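Long-range contacts in beta sliding clamp (Borrelia burgdorferi, PDB 6DJ8), which probably encircles DNA as a ring-shaped head-to-tail dimer, tethering DNA polymerases and other proteins to it and so making synthesis processive: residues Y149-I153 with V212-F218; T198-R202 with Y350-A354; F77-I81 with E136-N141. All blocks are in the same frame, centred on the assembly; numbering follows the deposited sequence.

Contact 1: residues Y149-I153 with V212-F218; sequences YTFGI and VEEDVNF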
loop_
_atom_site.group_PDB
_atom_site.type_symbol
_atom_site.label_atom_id
_atom_site.label_comp_id
_atom_site.label_asym_id
_atom_site.label_seq_id
_atom_site.Cartn_x
_atom_site.Cartn_y
_atom_site.Cartn_z
ATOM N N TYR A 149 14.023 -28.254 30.449
ATOM C CA TYR A 149 12.616 -27.960 30.221
ATOM C C TYR A 149 11.742 -28.453 31.365
ATOM O O TYR A 149 11.890 -29.585 31.836
ATOM C CB TYR A 149 12.169 -28.565 28.892
ATOM C CG TYR A 149 12.937 -27.967 27.738
ATOM C CD1 TYR A 149 13.141 -26.596 27.667
ATOM C CD2 TYR A 149 13.496 -28.766 26.747
ATOM C CE1 TYR A 149 13.850 -26.027 26.629
ATOM C CE2 TYR A 149 14.215 -28.203 25.695
ATOM C CZ TYR A 149 14.389 -26.830 25.646
ATOM O OH TYR A 149 15.097 -26.252 24.612
ATOM N N THR A 150 10.849 -27.587 31.830
ATOM C CA THR A 150 9.950 -27.924 32.924
ATOM C C THR A 150 8.633 -28.498 32.416
ATOM O O THR A 150 8.002 -29.303 33.111
ATOM C CB THR A 150 9.721 -26.687 33.809
ATOM O OG1 THR A 150 10.748 -26.627 34.810
ATOM C CG2 THR A 150 8.345 -26.696 34.489
ATOM N N PHE A 151 8.224 -28.145 31.201
ATOM C CA PHE A 151 6.955 -28.630 30.686
ATOM C C PHE A 151 6.943 -28.442 29.172
ATOM O O PHE A 151 7.514 -27.477 28.658
ATOM C CB PHE A 151 5.808 -27.895 31.414
ATOM C CG PHE A 151 4.655 -27.481 30.546
ATOM C CD1 PHE A 151 3.807 -28.419 29.989
ATOM C CD2 PHE A 151 4.370 -26.139 30.357
ATOM C CE1 PHE A 151 2.733 -28.021 29.205
ATOM C CE2 PHE A 151 3.293 -25.738 29.580
ATOM C CZ PHE A 151 2.474 -26.680 29.004
ATOM N N GLY A 152 6.361 -29.410 28.471
ATOM C CA GLY A 152 6.249 -29.353 27.021
ATOM C C GLY A 152 4.960 -29.995 26.559
ATOM O O GLY A 152 4.442 -30.920 27.195
ATOM N N ILE A 153 4.437 -29.502 25.435
ATOM C CA ILE A 153 3.272 -30.085 24.779
ATOM C C ILE A 153 3.530 -30.141 23.283
ATOM O O ILE A 153 4.388 -29.436 22.751
ATOM C CB ILE A 153 1.969 -29.290 25.011
ATOM C CG1 ILE A 153 2.192 -27.821 24.672
ATOM C CG2 ILE A 153 1.474 -29.469 26.432
ATOM C CD1 ILE A 153 0.909 -27.046 24.516
ATOM N N VAL A 212 -2.384 -30.772 31.300
ATOM C CA VAL A 212 -1.005 -30.598 31.732
ATOM C C VAL A 212 -0.947 -30.907 33.225
ATOM O O VAL A 212 -1.651 -30.277 34.026
ATOM C CB VAL A 212 -0.486 -29.183 31.434
ATOM C CG1 VAL A 212 0.950 -29.051 31.882
ATOM C CG2 VAL A 212 -0.614 -28.867 29.941
ATOM N N GLU A 213 -0.128 -31.894 33.596
ATOM C CA GLU A 213 0.002 -32.253 35.002
ATOM C C GLU A 213 0.892 -31.267 35.750
ATOM O O GLU A 213 0.671 -31.014 36.939
ATOM C CB GLU A 213 0.530 -33.685 35.134
ATOM C CG GLU A 213 -0.283 -34.732 34.354
ATOM C CD GLU A 213 -1.710 -34.927 34.878
ATOM O OE1 GLU A 213 -2.004 -34.503 36.016
ATOM O OE2 GLU A 213 -2.537 -35.516 34.144
ATOM N N GLU A 214 1.902 -30.715 35.084
ATOM C CA GLU A 214 2.841 -29.826 35.745
ATOM C C GLU A 214 2.180 -28.480 36.060
ATOM O O GLU A 214 1.052 -28.192 35.652
ATOM C CB GLU A 214 4.085 -29.627 34.879
ATOM C CG GLU A 214 4.795 -30.920 34.476
ATOM C CD GLU A 214 4.171 -31.616 33.266
ATOM O OE1 GLU A 214 2.980 -31.378 32.969
ATOM O OE2 GLU A 214 4.879 -32.417 32.616
ATOM N N ASP A 215 2.890 -27.663 36.833
ATOM C CA ASP A 215 2.464 -26.298 37.090
ATOM C C ASP A 215 2.758 -25.444 35.865
ATOM O O ASP A 215 3.776 -25.624 35.193
ATOM C CB ASP A 215 3.167 -25.718 38.317
ATOM C CG ASP A 215 2.963 -26.565 39.571
ATOM O OD1 ASP A 215 1.884 -27.179 39.727
ATOM O OD2 ASP A 215 3.889 -26.606 40.406
ATOM N N VAL A 216 1.842 -24.534 35.562
ATOM C CA VAL A 216 1.916 -23.689 34.375
ATOM C C VAL A 216 1.736 -22.261 34.855
ATOM O O VAL A 216 0.658 -21.903 35.340
ATOM C CB VAL A 216 0.845 -24.062 33.344
ATOM C CG1 VAL A 216 0.981 -23.227 32.058
ATOM C CG2 VAL A 216 0.885 -25.557 33.070
ATOM N N ASN A 217 2.779 -21.446 34.719
ATOM C CA ASN A 217 2.710 -20.053 35.138
ATOM C C ASN A 217 3.793 -19.277 34.398
ATOM O O ASN A 217 4.847 -18.981 34.967
ATOM C CB ASN A 217 2.860 -19.944 36.675
ATOM C CG ASN A 217 2.867 -18.500 37.159
ATOM O OD1 ASN A 217 2.211 -17.633 36.570
ATOM N ND2 ASN A 217 3.588 -18.237 38.239
ATOM N N PHE A 218 3.540 -18.950 33.123
ATOM C CA PHE A 218 4.555 -18.393 32.241
ATOM C C PHE A 218 3.979 -17.231 31.451
ATOM O O PHE A 218 2.832 -17.284 31.000
ATOM C CB PHE A 218 5.095 -19.451 31.258
ATOM C CG PHE A 218 5.485 -20.753 31.914
ATOM C CD1 PHE A 218 6.627 -20.831 32.693
ATOM C CD2 PHE A 218 4.715 -21.894 31.742
ATOM C CE1 PHE A 218 6.996 -22.034 33.310
ATOM C CE2 PHE A 218 5.066 -23.093 32.356
ATOM C CZ PHE A 218 6.215 -23.166 33.143
#
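The backbones come nearest where Phe151, at a classic beta bulge, faces Glu214 with their CA atoms 6.6 Å apart. Thr150 and Phe151 together oppose Phe242 in this bulge, beside which strand 151-156 forms one border of a long antiparallel sheet. Opposite it runs the loop 212-218, which joins strands 202-211 and 218-221 of another sheet, so the contact joins two sheets, with the Phe151 ring as its centre. The first torsion of Phe151 sits off the staggered positions (chi1 139°) and turns the ring into the loop. Its CE1 touches both methyls of Val212, CG1 at 3.4 Å and CG2 at 3.5 Å, the two side chains crossing at about a right angle. Val216 CG2 stands 4.2 Å above one face of the ring, displaced toward its rim. At the ring edge by CD2, away from Val212, Phe218 CE2 lies near the ring plane, 3.7 Å from Phe151 CD2. Phe242 stacks on Phe218 and also meets Phe151 with nearly parallel planes, so an aromatic cluster bridges the sheets. Ile153 extends the apolar patch with CG2 against Val212 CG2. Toward solvent, Glu214 CG lies 3.8 Å from Thr150 O, while Thr150 CG2 approaches the edge of the Phe218 ring at CZ, 4.3 Å away.

Contact 2: residues T198-R202 with Y350-A354; sequences TNGHR and YFVEA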
loop_
_atom_site.group_PDB
_atom_site.type_symbol
_atom_site.label_atom_id
_atom_site.label_comp_id
_atom_site.label_asym_id
_atom_site.label_seq_id
_atom_site.Cartn_x
_atom_site.Cartn_y
_atom_site.Cartn_z
ATOM N N THR A 198 -4.235 -9.403 27.550
ATOM C CA THR A 198 -5.008 -8.189 27.758
ATOM C C THR A 198 -4.086 -6.988 27.679
ATOM O O THR A 198 -2.880 -7.089 27.914
ATOM C CB THR A 198 -5.700 -8.197 29.121
ATOM O OG1 THR A 198 -6.511 -7.020 29.268
ATOM C CG2 THR A 198 -4.632 -8.194 30.217
ATOM N N ASN A 199 -4.686 -5.841 27.384
ATOM C CA ASN A 199 -3.998 -4.561 27.448
ATOM C C ASN A 199 -4.568 -3.697 28.558
ATOM O O ASN A 199 -4.342 -2.485 28.569
ATOM C CB ASN A 199 -4.074 -3.837 26.098
ATOM C CG ASN A 199 -5.437 -3.236 25.833
ATOM O OD1 ASN A 199 -6.445 -3.623 26.453
ATOM N ND2 ASN A 199 -5.480 -2.259 24.929
ATOM N N GLY A 200 -5.357 -4.291 29.458
ATOM C CA GLY A 200 -6.031 -3.559 30.500
ATOM C C GLY A 200 -7.438 -3.125 30.155
ATOM O O GLY A 200 -8.213 -2.801 31.058
ATOM N N HIS A 201 -7.788 -3.091 28.880
ATOM C CA HIS A 201 -9.110 -2.652 28.467
ATOM C C HIS A 201 -9.901 -3.705 27.715
ATOM O O HIS A 201 -11.135 -3.726 27.813
ATOM C CB HIS A 201 -8.958 -1.388 27.616
ATOM C CG HIS A 201 -8.338 -0.262 28.375
ATOM N ND1 HIS A 201 -6.975 -0.142 28.540
ATOM C CD2 HIS A 201 -8.892 0.786 29.028
ATOM C CE1 HIS A 201 -6.717 0.923 29.277
ATOM N NE2 HIS A 201 -7.860 1.512 29.572
ATOM N N ARG A 202 -9.222 -4.582 26.985
ATOM C CA ARG A 202 -9.835 -5.694 26.293
ATOM C C ARG A 202 -8.966 -6.916 26.556
ATOM O O ARG A 202 -7.761 -6.794 26.812
ATOM C CB ARG A 202 -10.005 -5.409 24.787
ATOM C CG ARG A 202 -8.809 -4.719 24.088
ATOM C CD ARG A 202 -7.813 -5.726 23.538
ATOM N NE ARG A 202 -6.766 -5.078 22.718
ATOM C CZ ARG A 202 -6.925 -4.766 21.436
ATOM N NH1 ARG A 202 -8.089 -5.040 20.838
ATOM N NH2 ARG A 202 -5.938 -4.178 20.747
ATOM N N TYR A 350 -11.361 -1.679 19.166
ATOM C CA TYR A 350 -11.396 -2.928 19.938
ATOM C C TYR A 350 -12.509 -3.835 19.445
ATOM O O TYR A 350 -12.312 -5.040 19.249
ATOM C CB TYR A 350 -11.589 -2.624 21.419
ATOM C CG TYR A 350 -10.449 -1.906 22.110
ATOM C CD1 TYR A 350 -9.183 -1.833 21.535
ATOM C CD2 TYR A 350 -10.642 -1.315 23.364
ATOM C CE1 TYR A 350 -8.146 -1.172 22.175
ATOM C CE2 TYR A 350 -9.618 -0.660 24.014
ATOM C CZ TYR A 350 -8.367 -0.597 23.413
ATOM O OH TYR A 350 -7.341 0.051 24.053
ATOM N N PHE A 351 -13.699 -3.264 19.255
ATOM C CA PHE A 351 -14.859 -4.031 18.815
ATOM C C PHE A 351 -14.572 -4.695 17.476
ATOM O O PHE A 351 -14.714 -5.914 17.320
ATOM C CB PHE A 351 -16.068 -3.080 18.721
ATOM C CG PHE A 351 -17.426 -3.749 18.742
ATOM C CD1 PHE A 351 -17.577 -5.096 19.056
ATOM C CD2 PHE A 351 -18.564 -3.004 18.453
ATOM C CE1 PHE A 351 -18.845 -5.687 19.075
ATOM C CE2 PHE A 351 -19.851 -3.587 18.486
ATOM C CZ PHE A 351 -19.990 -4.925 18.782
ATOM N N VAL A 352 -14.115 -3.898 16.506
ATOM C CA VAL A 352 -13.841 -4.408 15.162
ATOM C C VAL A 352 -12.719 -5.436 15.202
ATOM O O VAL A 352 -12.811 -6.498 14.574
ATOM C CB VAL A 352 -13.487 -3.247 14.206
ATOM C CG1 VAL A 352 -12.931 -3.781 12.889
ATOM C CG2 VAL A 352 -14.709 -2.338 13.964
ATOM N N GLU A 353 -11.624 -5.124 15.912
ATOM C CA GLU A 353 -10.527 -6.083 15.995
ATOM C C GLU A 353 -11.006 -7.404 16.564
ATOM O O GLU A 353 -10.620 -8.473 16.086
ATOM C CB GLU A 353 -9.392 -5.550 16.863
ATOM C CG GLU A 353 -8.143 -5.251 16.142
ATOM C CD GLU A 353 -6.949 -5.212 17.080
ATOM O OE1 GLU A 353 -5.877 -5.754 16.688
ATOM O OE2 GLU A 353 -7.099 -4.650 18.199
ATOM N N ALA A 354 -11.827 -7.349 17.616
ATOM C CA ALA A 354 -12.256 -8.587 18.251
ATOM C C ALA A 354 -13.150 -9.387 17.310
ATOM O O ALA A 354 -12.904 -10.570 17.056
ATOM C CB ALA A 354 -12.964 -8.280 19.576
HETATM O O HOH W 1 -10.707 -5.952 21.541
#
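Glu353 OE2 is gripped by both terminal nitrogens of Arg202, with NH1 and NH2 each 2.8 Å away in an end-on salt bridge to that single oxygen. The arginine closes the turn of a beta hairpin, 198-202 between strands 192-198 and 202-211 of the central domain, and the glutamate sits on helix 348-355 of the C-terminal domain. OE2 lies in the guanidinium plane but receives the two donors differently: NH2 uses its syn lone pair, whereas NH1 comes from above the carboxylate plane. Arg202 reaches it by folding, with CG set between the backbone N and the carbonyl carbon (chi1 42°) and a bend at chi2 (90°). This fold places CG over the centre of the Tyr350 ring, a CH-pi contact of 3.8 Å to the centroid, and Tyr350 CD1 under one guanidinium face, 3.5 Å from NH1. The guanidinium and ring planes stand 42° apart, so this is no flat stack. A water fixes NH1 further, accepting from it at 2.9 Å and donating to Tyr350 O. His201 CB packs beside CE2 of the tyrosine, whose hydroxyl OH accepts from Asn199 ND2 at 3.1 Å. Gly200 forms backbone hydrogen bonds with the bound peptide, which also packs on Thr198 and His201; the turn therefore lines the peptide site, consistent with the protein-binding pocket of this family. An ST turn at Thr198 and an Asx motif at Asn199 shape the turn. Asn199 OD1 takes His201 N from above its carbonyl plane and Arg202 N, at 3.0 Å, almost straight along the C=O axis.

Contact 3: residues F77-I81 with E136-N141; sequences FKVLI and EIENYN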
loop_
_atom_site.group_PDB
_atom_site.type_symbol
_atom_site.label_atom_id
_atom_site.label_comp_id
_atom_site.label_asym_id
_atom_site.label_seq_id
_atom_site.Cartn_x
_atom_site.Cartn_y
_atom_site.Cartn_z
ATOM N N PHE A 77 31.042 -23.673 6.139
ATOM C CA PHE A 77 31.490 -22.323 6.447
ATOM C C PHE A 77 30.293 -21.539 6.956
ATOM O O PHE A 77 29.147 -21.964 6.810
ATOM C CB PHE A 77 32.105 -21.634 5.218
ATOM C CG PHE A 77 31.126 -21.411 4.081
ATOM C CD1 PHE A 77 30.860 -22.411 3.164
ATOM C CD2 PHE A 77 30.477 -20.196 3.939
ATOM C CE1 PHE A 77 29.976 -22.197 2.114
ATOM C CE2 PHE A 77 29.573 -19.975 2.894
ATOM C CZ PHE A 77 29.321 -20.975 1.983
ATOM N N LYS A 78 30.569 -20.364 7.517
ATOM C CA LYS A 78 29.527 -19.465 7.992
ATOM C C LYS A 78 29.739 -18.086 7.380
ATOM O O LYS A 78 30.868 -17.699 7.069
ATOM C CB LYS A 78 29.505 -19.350 9.527
ATOM C CG LYS A 78 29.333 -20.669 10.265
ATOM C CD LYS A 78 29.087 -20.419 11.744
ATOM C CE LYS A 78 29.014 -21.710 12.533
ATOM N NZ LYS A 78 27.917 -21.627 13.552
ATOM N N VAL A 79 28.631 -17.365 7.189
ATOM C CA VAL A 79 28.626 -16.010 6.641
ATOM C C VAL A 79 27.601 -15.170 7.397
ATOM O O VAL A 79 26.456 -15.593 7.574
ATOM C CB VAL A 79 28.300 -15.991 5.133
ATOM C CG1 VAL A 79 28.087 -14.574 4.678
ATOM C CG2 VAL A 79 29.443 -16.605 4.345
ATOM N N LEU A 80 28.014 -13.987 7.843
ATOM C CA LEU A 80 27.107 -12.994 8.401
ATOM C C LEU A 80 26.864 -11.918 7.348
ATOM O O LEU A 80 27.821 -11.282 6.879
ATOM C CB LEU A 80 27.700 -12.384 9.666
ATOM C CG LEU A 80 26.813 -11.470 10.499
ATOM C CD1 LEU A 80 25.701 -12.291 11.145
ATOM C CD2 LEU A 80 27.654 -10.764 11.563
ATOM N N ILE A 81 25.609 -11.722 6.958
ATOM C CA ILE A 81 25.299 -10.810 5.858
ATOM C C ILE A 81 24.021 -10.044 6.163
ATOM O O ILE A 81 23.054 -10.607 6.679
ATOM C CB ILE A 81 25.183 -11.556 4.516
ATOM C CG1 ILE A 81 24.812 -10.591 3.376
ATOM C CG2 ILE A 81 24.152 -12.661 4.588
ATOM C CD1 ILE A 81 24.902 -11.260 2.043
ATOM N N GLU A 136 33.172 -10.817 13.315
ATOM C CA GLU A 136 31.864 -10.352 13.746
ATOM C C GLU A 136 30.904 -11.498 14.037
ATOM O O GLU A 136 29.893 -11.281 14.713
ATOM C CB GLU A 136 31.256 -9.421 12.692
ATOM C CG GLU A 136 31.893 -8.029 12.605
ATOM C CD GLU A 136 31.645 -7.167 13.846
ATOM O OE1 GLU A 136 30.812 -7.542 14.706
ATOM O OE2 GLU A 136 32.276 -6.091 13.950
ATOM N N ILE A 137 31.195 -12.708 13.556
ATOM C CA ILE A 137 30.271 -13.818 13.770
ATOM C C ILE A 137 30.200 -14.165 15.249
ATOM O O ILE A 137 29.120 -14.450 15.783
ATOM C CB ILE A 137 30.661 -15.036 12.911
ATOM C CG1 ILE A 137 30.473 -14.714 11.425
ATOM C CG2 ILE A 137 29.801 -16.237 13.276
ATOM C CD1 ILE A 137 30.760 -15.874 10.503
ATOM N N GLU A 138 31.345 -14.149 15.934
ATOM C CA GLU A 138 31.346 -14.446 17.362
ATOM C C GLU A 138 30.409 -13.514 18.121
ATOM O O GLU A 138 29.737 -13.943 19.064
ATOM C CB GLU A 138 32.766 -14.343 17.912
ATOM N N ASN A 139 30.299 -12.260 17.681
ATOM C CA ASN A 139 29.418 -11.310 18.348
ATOM C C ASN A 139 27.947 -11.698 18.209
ATOM O O ASN A 139 27.143 -11.379 19.091
ATOM C CB ASN A 139 29.636 -9.909 17.775
ATOM C CG ASN A 139 31.036 -9.371 18.041
ATOM O OD1 ASN A 139 31.745 -9.843 18.932
ATOM N ND2 ASN A 139 31.441 -8.375 17.256
ATOM N N TYR A 140 27.576 -12.379 17.120
ATOM C CA TYR A 140 26.182 -12.658 16.773
ATOM C C TYR A 140 25.689 -14.041 17.192
ATOM O O TYR A 140 24.544 -14.172 17.637
ATOM C CB TYR A 140 25.992 -12.501 15.250
ATOM C CG TYR A 140 24.562 -12.408 14.737
ATOM C CD1 TYR A 140 23.977 -11.173 14.488
ATOM C CD2 TYR A 140 23.805 -13.552 14.467
ATOM C CE1 TYR A 140 22.664 -11.071 14.002
ATOM C CE2 TYR A 140 22.479 -13.460 13.975
ATOM C CZ TYR A 140 21.922 -12.213 13.749
ATOM O OH TYR A 140 20.629 -12.082 13.259
ATOM N N ASN A 141 26.525 -15.072 17.069
ATOM C CA ASN A 141 26.049 -16.454 17.044
ATOM C C ASN A 141 25.328 -16.862 18.331
ATOM O O ASN A 141 25.635 -16.390 19.431
ATOM C CB ASN A 141 27.215 -17.413 16.786
ATOM C CG ASN A 141 26.791 -18.661 16.016
ATOM O OD1 ASN A 141 25.622 -19.064 16.027
ATOM N ND2 ASN A 141 27.751 -19.276 15.336
#
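Leu80 and Ile137 face each other where strand 77-82, at one border of the eight-stranded antiparallel sheet that runs on from the N-terminal into the central domain, is crossed by the weakly bonded helix 135-140; the axes of 77-81 and 136-140 pass 8.9 Å apart at 81°. Leu80 holds CG trans to its own N (chi1 -172°), and its methyls divide over the helix. CD1 lies over one face of the Tyr140 ring, 4.0 Å from the centroid and displaced toward the CG side, a CH-pi contact. CD2 leans instead on Glu136, 4.0 Å from its CB. Tyr140 also has its CG trans to N, which points the ring toward the sheet, where it also meets Trp42. Ile137 sends its CG1 branch out extended: CG1 packs 4.0 Å from Leu80 CB, and CD1 reaches along the strand to within 3.8 Å of Lys78 CB. Glu136 bends at chi2, turning its carboxylate away from Leu80 so that OE1 takes a hydrogen bond from Asn139 ND2 within the helix. Lys78 is stretched up to CE and bent only at its last torsion, which leaves NZ 3.0 Å from Asn141 ND2. Both are donors, and this pair is no bond. Asn141 OD1 is engaged by Lys57 NZ, while Lys78 NZ has a long, weak ion pair with Glu48. Chemically, then, strand and helix are joined by aliphatic and CH-pi packing, and the polar rim looks to other residues for its partners, so the crossing probably owes its cohesion to dispersion and burial of Leu80.

How the contacts relate
From the N terminus, contact 3 comes first and closes a loop of 54 residues inside the N-terminal domain before the other two begin. The chain leaves helix 135-140 and enters strand 151-156, where contact 1 opens; contacts 3 and 1 thus lie at the two outermost strands of one eight-stranded sheet, about 34 Å apart between centres. Contact 2 opens at 198-202 before 212-218 closes contact 1, then waits for helix 348-355, so these two cross. Strand 202-211 links them directly, although their nearest atoms stay about 11 Å apart. Contact 1 ties two sheets together, while contact 2 joins the central to the C-terminal domain.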